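Local atomic coordinates of aminopentol aminotransferase (Sphingopyxis macrogoltabida, PDB entry 6HBS), a protein that transfers the amino group of aminopentol (hydrolysed fumonisin B1) to pyruvate, using pyridoxal 5'-phosphate as cofactor, in the degradation of fumonisin B1. Residues F102-R107 against F236-D241; V232-R237 against W256-F260; G333-K337 against I347-D351. All coordinates share one frame. Residues are numbered along the deposited sequence.

Contact 1. Residues F102-R107 against F236-D241; sequences FVGMVR and FRVARD. With MG (magnesium ion), chain D.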
loop_
_atom_site.group_PDB
_atom_site.type_symbol
_atom_site.label_atom_id
_atom_site.label_comp_id
_atom_site.label_asym_id
_atom_site.label_seq_id
_atom_site.Cartn_x
_atom_site.Cartn_y
_atom_site.Cartn_z
ATOM N N PHE A 102 1.306 10.253 -17.384
ATOM C CA PHE A 102 1.767 8.868 -17.407
ATOM C C PHE A 102 1.233 8.185 -18.673
ATOM O O PHE A 102 1.971 7.512 -19.356
ATOM C CB PHE A 102 1.394 8.161 -16.102
ATOM C CG PHE A 102 2.349 7.095 -15.624
ATOM C CD1 PHE A 102 2.995 6.237 -16.515
ATOM C CD2 PHE A 102 2.552 6.901 -14.269
ATOM C CE1 PHE A 102 3.866 5.258 -16.058
ATOM C CE2 PHE A 102 3.402 5.901 -13.811
ATOM C CZ PHE A 102 4.046 5.075 -14.706
ATOM N N VAL A 103 -0.040 8.404 -18.996
ATOM C CA VAL A 103 -0.645 7.837 -20.176
ATOM C C VAL A 103 0.045 8.378 -21.442
ATOM O O VAL A 103 0.249 7.614 -22.424
ATOM C CB VAL A 103 -2.153 8.123 -20.238
ATOM C CG1 VAL A 103 -2.719 7.884 -21.625
ATOM C CG2 VAL A 103 -2.916 7.317 -19.205
ATOM N N GLY A 104 0.413 9.666 -21.434
ATOM C CA GLY A 104 1.110 10.236 -22.560
ATOM C C GLY A 104 2.472 9.578 -22.803
ATOM O O GLY A 104 2.913 9.530 -23.922
ATOM N N MET A 105 3.154 9.108 -21.750
ATOM C CA MET A 105 4.524 8.592 -21.862
ATOM C C MET A 105 4.542 7.123 -22.302
ATOM O O MET A 105 5.534 6.683 -22.821
ATOM C CB MET A 105 5.266 8.712 -20.524
ATOM C CG MET A 105 5.665 10.153 -20.198
ATOM S SD MET A 105 6.189 10.393 -18.482
ATOM C CE MET A 105 7.812 9.627 -18.512
ATOM N N VAL A 106 3.465 6.374 -22.037
ATOM C CA VAL A 106 3.402 4.917 -22.225
ATOM C C VAL A 106 2.561 4.635 -23.477
ATOM O O VAL A 106 1.332 4.794 -23.482
ATOM C CB VAL A 106 2.868 4.221 -20.952
ATOM C CG1 VAL A 106 2.754 2.699 -21.078
ATOM C CG2 VAL A 106 3.712 4.581 -19.755
ATOM N N ARG A 107 3.238 4.261 -24.580
ATOM C CA ARG A 107 2.598 4.110 -25.902
ATOM C C ARG A 107 1.400 3.148 -25.877
ATOM O O ARG A 107 0.420 3.401 -26.529
ATOM C CB ARG A 107 3.586 3.621 -26.969
ATOM C CG ARG A 107 4.452 4.722 -27.568
ATOM C CD ARG A 107 5.287 4.237 -28.751
ATOM N NE ARG A 107 4.516 3.353 -29.629
ATOM C CZ ARG A 107 3.756 3.752 -30.653
ATOM N NH1 ARG A 107 3.764 5.017 -31.043
ATOM N NH2 ARG A 107 2.986 2.878 -31.283
ATOM N N PHE A 236 11.603 2.503 -16.074
ATOM C CA PHE A 236 12.354 3.741 -16.192
ATOM C C PHE A 236 13.859 3.560 -15.985
ATOM O O PHE A 236 14.590 4.557 -16.055
ATOM C CB PHE A 236 11.817 4.828 -15.258
ATOM C CG PHE A 236 10.414 5.198 -15.621
ATOM C CD1 PHE A 236 10.124 5.628 -16.895
ATOM C CD2 PHE A 236 9.392 5.142 -14.685
ATOM C CE1 PHE A 236 8.835 5.988 -17.232
ATOM C CE2 PHE A 236 8.107 5.525 -15.031
ATOM C CZ PHE A 236 7.833 5.941 -16.293
ATOM N N ARG A 237 14.337 2.330 -15.805
ATOM C CA ARG A 237 15.779 2.085 -15.885
ATOM C C ARG A 237 16.128 1.327 -17.193
ATOM O O ARG A 237 17.299 1.175 -17.526
ATOM C CB ARG A 237 16.286 1.375 -14.628
ATOM C CG ARG A 237 16.570 2.285 -13.443
ATOM C CD ARG A 237 17.229 1.493 -12.336
ATOM N NE ARG A 237 17.492 2.287 -11.164
ATOM C CZ ARG A 237 16.621 2.472 -10.169
ATOM N NH1 ARG A 237 15.390 1.987 -10.289
ATOM N NH2 ARG A 237 16.990 3.131 -9.073
ATOM N N VAL A 238 15.126 0.877 -17.947
ATOM C CA VAL A 238 15.344 0.250 -19.258
ATOM C C VAL A 238 15.057 1.280 -20.363
ATOM O O VAL A 238 15.788 1.375 -21.336
ATOM C CB VAL A 238 14.508 -1.037 -19.418
ATOM C CG1 VAL A 238 14.567 -1.583 -20.840
ATOM C CG2 VAL A 238 14.936 -2.097 -18.425
ATOM N N ALA A 239 13.987 2.055 -20.210
ATOM C CA ALA A 239 13.533 2.984 -21.206
ATOM C C ALA A 239 12.636 4.035 -20.537
ATOM O O ALA A 239 12.332 3.887 -19.341
ATOM C CB ALA A 239 12.783 2.225 -22.286
ATOM N N ARG A 240 12.209 5.044 -21.320
ATOM C CA ARG A 240 11.286 6.113 -20.867
ATOM C C ARG A 240 9.824 5.686 -21.121
ATOM O O ARG A 240 8.864 6.463 -20.989
ATOM C CB ARG A 240 11.639 7.438 -21.558
ATOM C CG ARG A 240 12.957 8.040 -21.085
ATOM C CD ARG A 240 13.373 9.289 -21.846
ATOM N NE ARG A 240 14.515 9.974 -21.236
ATOM C CZ ARG A 240 15.797 9.657 -21.451
ATOM N NH1 ARG A 240 16.089 8.676 -22.288
ATOM N NH2 ARG A 240 16.762 10.260 -20.776
ATOM N N ASP A 241 9.653 4.410 -21.447
ATOM C CA ASP A 241 8.397 3.760 -21.720
ATOM C C ASP A 241 8.525 2.333 -21.156
ATOM O O ASP A 241 9.527 1.999 -20.500
ATOM C CB ASP A 241 8.101 3.899 -23.221
ATOM C CG ASP A 241 6.673 3.631 -23.673
ATOM O OD1 ASP A 241 5.904 2.975 -22.948
ATOM O OD2 ASP A 241 6.324 4.106 -24.751
HETATM MG MG MG D . -0.282 6.384 -24.197
HETATM O O HOH W 1 1.564 7.427 -25.332
HETATM O O HOH W 2 7.936 7.810 -22.831
HETATM O O HOH W 3 -1.851 8.028 -25.080
#

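Contact 2. Residues V232-R237 against W256-F260; sequences VRAGFR and WGKCF. With PLP (pyridoxal-5'-phosphate), chain C.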
loop_
_atom_site.group_PDB
_atom_site.type_symbol
_atom_site.label_atom_id
_atom_site.label_comp_id
_atom_site.label_asym_id
_atom_site.label_seq_id
_atom_site.Cartn_x
_atom_site.Cartn_y
_atom_site.Cartn_z
ATOM N N VAL A 232 7.401 -3.046 -12.415
ATOM C CA VAL A 232 7.548 -2.420 -11.100
ATOM C C VAL A 232 9.042 -2.230 -10.776
ATOM O O VAL A 232 9.434 -1.211 -10.167
ATOM C CB VAL A 232 6.805 -3.224 -10.010
ATOM C CG1 VAL A 232 7.213 -2.757 -8.613
ATOM C CG2 VAL A 232 5.299 -3.118 -10.191
ATOM N N ARG A 233 9.861 -3.238 -11.115
ATOM C CA ARG A 233 11.256 -3.232 -10.798
ATOM C C ARG A 233 12.093 -2.493 -11.855
ATOM O O ARG A 233 12.995 -1.685 -11.495
ATOM C CB ARG A 233 11.817 -4.638 -10.594
ATOM C CG ARG A 233 13.067 -4.605 -9.724
ATOM C CD ARG A 233 13.704 -5.953 -9.470
ATOM N NE ARG A 233 12.829 -6.829 -8.707
ATOM C CZ ARG A 233 13.155 -8.037 -8.258
ATOM N NH1 ARG A 233 14.425 -8.419 -8.230
ATOM N NH2 ARG A 233 12.208 -8.845 -7.794
ATOM N N ALA A 234 11.866 -2.795 -13.136
ATOM C CA ALA A 234 12.748 -2.294 -14.227
ATOM C C ALA A 234 12.262 -0.960 -14.821
ATOM O O ALA A 234 13.002 -0.316 -15.558
ATOM C CB ALA A 234 12.844 -3.352 -15.303
ATOM N N GLY A 235 11.012 -0.561 -14.533
ATOM C CA GLY A 235 10.437 0.588 -15.163
ATOM C C GLY A 235 11.324 1.824 -14.959
ATOM O O GLY A 235 11.823 2.070 -13.865
ATOM N N PHE A 236 11.603 2.503 -16.074
ATOM C CA PHE A 236 12.354 3.741 -16.192
ATOM C C PHE A 236 13.859 3.560 -15.985
ATOM O O PHE A 236 14.590 4.557 -16.055
ATOM C CB PHE A 236 11.817 4.828 -15.258
ATOM C CG PHE A 236 10.414 5.198 -15.621
ATOM C CD1 PHE A 236 10.124 5.628 -16.895
ATOM C CD2 PHE A 236 9.392 5.142 -14.685
ATOM C CE1 PHE A 236 8.835 5.988 -17.232
ATOM C CE2 PHE A 236 8.107 5.525 -15.031
ATOM C CZ PHE A 236 7.833 5.941 -16.293
ATOM N N ARG A 237 14.337 2.330 -15.805
ATOM C CA ARG A 237 15.779 2.085 -15.885
ATOM C C ARG A 237 16.128 1.327 -17.193
ATOM O O ARG A 237 17.299 1.175 -17.526
ATOM C CB ARG A 237 16.286 1.375 -14.628
ATOM C CG ARG A 237 16.570 2.285 -13.443
ATOM C CD ARG A 237 17.229 1.493 -12.336
ATOM N NE ARG A 237 17.492 2.287 -11.164
ATOM C CZ ARG A 237 16.621 2.472 -10.169
ATOM N NH1 ARG A 237 15.390 1.987 -10.289
ATOM N NH2 ARG A 237 16.990 3.131 -9.073
ATOM N N TRP A 256 3.543 -0.598 -12.665
ATOM C CA TRP A 256 4.623 0.332 -12.366
ATOM C C TRP A 256 4.629 0.626 -10.869
ATOM O O TRP A 256 3.590 0.551 -10.197
ATOM C CB TRP A 256 4.450 1.629 -13.137
ATOM C CG TRP A 256 4.438 1.465 -14.616
ATOM C CD1 TRP A 256 3.391 1.067 -15.389
ATOM C CD2 TRP A 256 5.502 1.779 -15.511
ATOM N NE1 TRP A 256 3.751 1.062 -16.708
ATOM C CE2 TRP A 256 5.033 1.504 -16.817
ATOM C CE3 TRP A 256 6.815 2.241 -15.348
ATOM C CZ2 TRP A 256 5.824 1.702 -17.941
ATOM C CZ3 TRP A 256 7.595 2.423 -16.465
ATOM C CH2 TRP A 256 7.113 2.135 -17.738
ATOM N N GLY A 257 5.823 0.931 -10.354
ATOM C CA GLY A 257 5.969 1.305 -8.953
ATOM C C GLY A 257 7.415 1.631 -8.669
ATOM O O GLY A 257 8.161 2.034 -9.601
ATOM N N LYS A 258 7.775 1.521 -7.396
ATOM C CA LYS A 258 9.119 1.776 -6.823
ATOM C C LYS A 258 9.584 3.223 -7.053
ATOM O O LYS A 258 9.709 3.960 -6.092
ATOM C CB LYS A 258 10.141 0.722 -7.288
ATOM C CG LYS A 258 9.931 -0.629 -6.595
ATOM C CD LYS A 258 10.918 -1.762 -6.877
ATOM C CE LYS A 258 10.783 -2.934 -5.901
ATOM N NZ LYS A 258 9.742 -3.951 -6.269
ATOM N N CYS A 259 9.942 3.581 -8.283
ATOM C CA CYS A 259 10.823 4.716 -8.491
ATOM C C CYS A 259 10.173 5.851 -9.273
ATOM O O CYS A 259 10.817 6.877 -9.414
ATOM C CB CYS A 259 12.107 4.291 -9.198
ATOM S SG CYS A 259 11.910 4.031 -10.974
ATOM N N PHE A 260 8.905 5.755 -9.687
ATOM C CA PHE A 260 8.363 6.853 -10.548
ATOM C C PHE A 260 7.950 8.108 -9.755
ATOM O O PHE A 260 7.557 9.108 -10.353
ATOM C CB PHE A 260 7.295 6.376 -11.525
ATOM C CG PHE A 260 5.944 6.003 -10.984
ATOM C CD1 PHE A 260 5.016 6.973 -10.640
ATOM C CD2 PHE A 260 5.574 4.673 -10.886
ATOM C CE1 PHE A 260 3.769 6.610 -10.158
ATOM C CE2 PHE A 260 4.320 4.315 -10.417
ATOM C CZ PHE A 260 3.407 5.281 -10.073
HETATM N N1 PLP C . 6.668 -6.811 -9.079
HETATM C C2 PLP C . 8.013 -6.759 -9.195
HETATM C C2A PLP C . 8.711 -7.162 -10.472
HETATM C C3 PLP C . 8.802 -6.235 -8.084
HETATM O O3 PLP C . 10.147 -6.156 -8.170
HETATM C C4 PLP C . 8.108 -5.782 -6.857
HETATM C C4A PLP C . 8.941 -5.237 -5.753
HETATM C C5 PLP C . 6.624 -5.954 -6.835
HETATM C C6 PLP C . 5.989 -6.439 -7.971
HETATM C C5A PLP C . 5.769 -5.555 -5.633
HETATM O O4P PLP C . 5.952 -4.157 -5.289
HETATM P P PLP C . 5.747 -3.828 -3.725
HETATM O O1P PLP C . 6.842 -4.434 -2.971
HETATM O O2P PLP C . 4.441 -4.480 -3.369
HETATM O O3P PLP C . 5.767 -2.315 -3.755
#

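Contact 3. Residues G333-K337 against I347-D351; sequences GLELK and IFFAD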
loop_
_atom_site.group_PDB
_atom_site.type_symbol
_atom_site.label_atom_id
_atom_site.label_comp_id
_atom_site.label_asym_id
_atom_site.label_seq_id
_atom_site.Cartn_x
_atom_site.Cartn_y
_atom_site.Cartn_z
ATOM N N GLY A 333 42.193 -13.034 -10.405
ATOM C CA GLY A 333 41.937 -14.440 -10.751
ATOM C C GLY A 333 40.674 -14.983 -10.101
ATOM O O GLY A 333 40.620 -16.158 -9.749
ATOM N N LEU A 334 39.653 -14.129 -9.933
ATOM C CA LEU A 334 38.375 -14.525 -9.347
ATOM C C LEU A 334 37.267 -14.162 -10.331
ATOM O O LEU A 334 36.806 -13.032 -10.315
ATOM C CB LEU A 334 38.151 -13.775 -8.031
ATOM C CG LEU A 334 38.826 -14.330 -6.783
ATOM C CD1 LEU A 334 38.662 -13.351 -5.623
ATOM C CD2 LEU A 334 38.261 -15.692 -6.400
ATOM N N GLU A 335 36.816 -15.132 -11.126
ATOM C CA GLU A 335 35.845 -14.896 -12.213
ATOM C C GLU A 335 34.459 -14.476 -11.680
ATOM O O GLU A 335 33.897 -15.129 -10.783
ATOM C CB GLU A 335 35.692 -16.146 -13.073
ATOM C CG GLU A 335 35.055 -15.852 -14.416
ATOM C CD GLU A 335 34.705 -17.102 -15.210
ATOM O OE1 GLU A 335 34.989 -18.198 -14.706
ATOM O OE2 GLU A 335 34.121 -16.968 -16.314
ATOM N N LEU A 336 33.903 -13.421 -12.286
ATOM C CA LEU A 336 32.537 -12.933 -11.969
ATOM C C LEU A 336 31.535 -13.398 -13.025
ATOM O O LEU A 336 31.891 -13.640 -14.142
ATOM C CB LEU A 336 32.537 -11.408 -11.983
ATOM C CG LEU A 336 33.346 -10.726 -10.896
ATOM C CD1 LEU A 336 33.233 -9.213 -11.026
ATOM C CD2 LEU A 336 32.881 -11.195 -9.530
ATOM N N LYS A 337 30.256 -13.421 -12.648
ATOM C CA LYS A 337 29.136 -13.416 -13.583
ATOM C C LYS A 337 28.351 -12.115 -13.337
ATOM O O LYS A 337 27.599 -12.015 -12.368
ATOM C CB LYS A 337 28.234 -14.637 -13.365
ATOM C CG LYS A 337 28.912 -15.992 -13.533
ATOM C CD LYS A 337 27.978 -17.184 -13.304
ATOM C CE LYS A 337 27.501 -17.331 -11.867
ATOM N NZ LYS A 337 26.358 -18.269 -11.735
ATOM N N ILE A 347 25.643 -9.420 -9.669
ATOM C CA ILE A 347 27.101 -9.584 -9.648
ATOM C C ILE A 347 27.412 -10.749 -8.704
ATOM O O ILE A 347 27.445 -10.598 -7.507
ATOM C CB ILE A 347 27.803 -8.272 -9.239
ATOM C CG1 ILE A 347 27.440 -7.118 -10.178
ATOM C CG2 ILE A 347 29.314 -8.488 -9.180
ATOM C CD1 ILE A 347 27.982 -5.743 -9.747
ATOM N N PHE A 348 27.552 -11.930 -9.299
ATOM C CA PHE A 348 27.889 -13.137 -8.619
ATOM C C PHE A 348 29.323 -13.577 -8.979
ATOM O O PHE A 348 29.931 -13.062 -9.933
ATOM C CB PHE A 348 26.931 -14.254 -9.049
ATOM C CG PHE A 348 25.496 -14.159 -8.577
ATOM C CD1 PHE A 348 25.061 -13.168 -7.707
ATOM C CD2 PHE A 348 24.568 -15.100 -9.008
ATOM C CE1 PHE A 348 23.733 -13.108 -7.296
ATOM C CE2 PHE A 348 23.239 -15.021 -8.613
ATOM C CZ PHE A 348 22.829 -14.039 -7.742
ATOM N N PHE A 349 29.829 -14.554 -8.224
ATOM C CA PHE A 349 31.081 -15.239 -8.540
ATOM C C PHE A 349 30.812 -16.551 -9.300
ATOM O O PHE A 349 29.921 -17.329 -8.945
ATOM C CB PHE A 349 31.865 -15.459 -7.252
ATOM C CG PHE A 349 32.529 -14.208 -6.752
ATOM C CD1 PHE A 349 31.802 -13.237 -6.079
ATOM C CD2 PHE A 349 33.880 -13.995 -6.954
ATOM C CE1 PHE A 349 32.393 -12.060 -5.645
ATOM C CE2 PHE A 349 34.473 -12.816 -6.517
ATOM C CZ PHE A 349 33.731 -11.850 -5.868
ATOM N N ALA A 350 31.613 -16.823 -10.338
ATOM C CA ALA A 350 31.575 -18.153 -10.985
ATOM C C ALA A 350 32.007 -19.206 -9.953
ATOM O O ALA A 350 32.794 -18.910 -9.097
ATOM C CB ALA A 350 32.458 -18.178 -12.217
ATOM N N ASP A 351 31.416 -20.406 -10.007
ATOM C CA ASP A 351 31.835 -21.580 -9.177
ATOM C C ASP A 351 31.717 -21.266 -7.687
ATOM O O ASP A 351 32.633 -21.599 -6.901
ATOM C CB ASP A 351 33.276 -22.008 -9.482
ATOM C CG ASP A 351 33.522 -22.227 -10.960
ATOM O OD1 ASP A 351 32.717 -22.956 -11.560
ATOM O OD2 ASP A 351 34.485 -21.623 -11.504
HETATM O O HOH W 4 34.801 -17.188 -9.062
#

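Contact 1. Residues F102-R107 against F236-D241
Start with the polar interactions, which gather where helix 94-105 ends. Val106 is the first residue to leave helical geometry, and its CA lies 5.2 Å from the CA of Asp241. The backbone N of Arg107 donates to Asp241 OD2 at 3.1 Å and more weakly to Asp241 OD1 at 3.4 Å, so the carboxylate meets the chain just as it departs from the helix. The guanidinium of Arg107 turns elsewhere, to a salt bridge with Glu250. Met105 O and Asp241 OD2 are both acceptors and do not bond to each other; instead, water 2 donates to Met105 O (2.7 Å) and to Arg240 O (2.5 Å), tying the two backbones together.

The apolar part is built on Phe236. Its CZ is 4.0 Å from Phe102 CE1, the rings meeting obliquely with planes at 42°, and its CE1 is 4.0 Å from Met105 CE. Helix 292-307 packs against both Met105 and Phe236.

The same helix end also holds magnesium. Val103 O binds the ion at 2.2 Å and Val106 O at 2.4 Å, with waters 1 and 3 and the carbonyl of Ala109 as further ligands. The arrangement is thus a cation site made of main-chain carbonyls at a helix C-terminus, beside the loop that links strands 226-230 and 253-256 of the large seven-stranded sheet characteristic of fold type I aminotransferases.

Contact 2. Residues V232-R237 against W256-F260
Two glycines make the hollows here. At Gly235 a CB would clash with the indole of Trp256, and its absence lets Trp256 CZ3 come to 3.6 Å from Gly235 CA. The same edge of the indole reaches over one face of the Phe236 ring, with CZ3 3.5 Å from Phe236 CE2; that CE2 also rests 3.7 Å from Phe260 CB. Gly257 leaves room beside Val232, which wedges between backbone and cofactor: its CG2 is 3.9 Å from Trp256 C, while its CG1 sits 3.6 Å from Lys258 NZ and 3.6 Å from C4 of PLP. Cys259 SG fills the space near Gly235 O, at 3.5 Å.

No hydrogen bond joins the segments directly; PLP bridges them. Lys258 NZ is covalently linked to PLP C4A (1.6 Å), the internal aldimine, and Arg233 NE donates to PLP O3 at 2.8 Å. That cationic donor is consistent with a phenolate-like O3 beside the aldimine that transamination must open.

Contact 3. Residues G333-K337 against I347-D351
Strands 336-339 and 346-349 form a two-stranded antiparallel beta hairpin, and these segments are its open end. Gly333, at positive phi, closes helix 310-332 in a Schellman motif, from which the chain runs into the first strand. Lys337 and Phe348 are a hydrogen-bonded pair: Lys337 N donates to Phe348 O at 2.8 Å and Phe348 N to Lys337 O at 3.1 Å. Leu336 and Phe349 follow as a non-hydrogen-bonded pair, CA atoms 4.4 Å apart. Past the strand end, Ala350 N still reaches Glu335 O at 2.9 Å. End to end, the touching parts run 117° apart, far from straight antiparallel.

Lys337 and Phe348 extend from the same face of the hairpin, Lys337 CE lying 4.2 Å from Phe348 CB; the ammonium goes on to a salt bridge with Asp204. Phe349 gathers the leucines: Leu334 CB is at its ring edge, 4.1 Å from CE2, and Leu336 covers one face. Helix 386-405 packs on Leu334 and Phe349, helix 310-332 on Leu336 and Ile347. The tightest apolar fit is a CH-pi contact, with Leu336 CD2 3.7 Å from the centroid of the Phe349 ring and only 9° off its normal.

How the contacts relate
Contacts 1 and 2 adjoin: they share Phe236 and Arg237, and Phe102 CZ of contact 1 packs 3.6 Å from Trp256 CG of contact 2, so one aromatic cluster joins the magnesium-binding helix end to the loops that carry cofactor-binding residues. Contact 2 is wholly buried near the centre of the chain, relying on shape and on a cofactor held by both segments. Contact 1, partly buried, adds water, a carboxylate and the metal. Contact 3 stands apart, its centre about 28 Å from that of contact 2 and its nearest atoms about 10 Å away. It too is partly buried, yet lies away from both cofactor and magnesium; alone of the three, it joins strands by backbone hydrogen bonding.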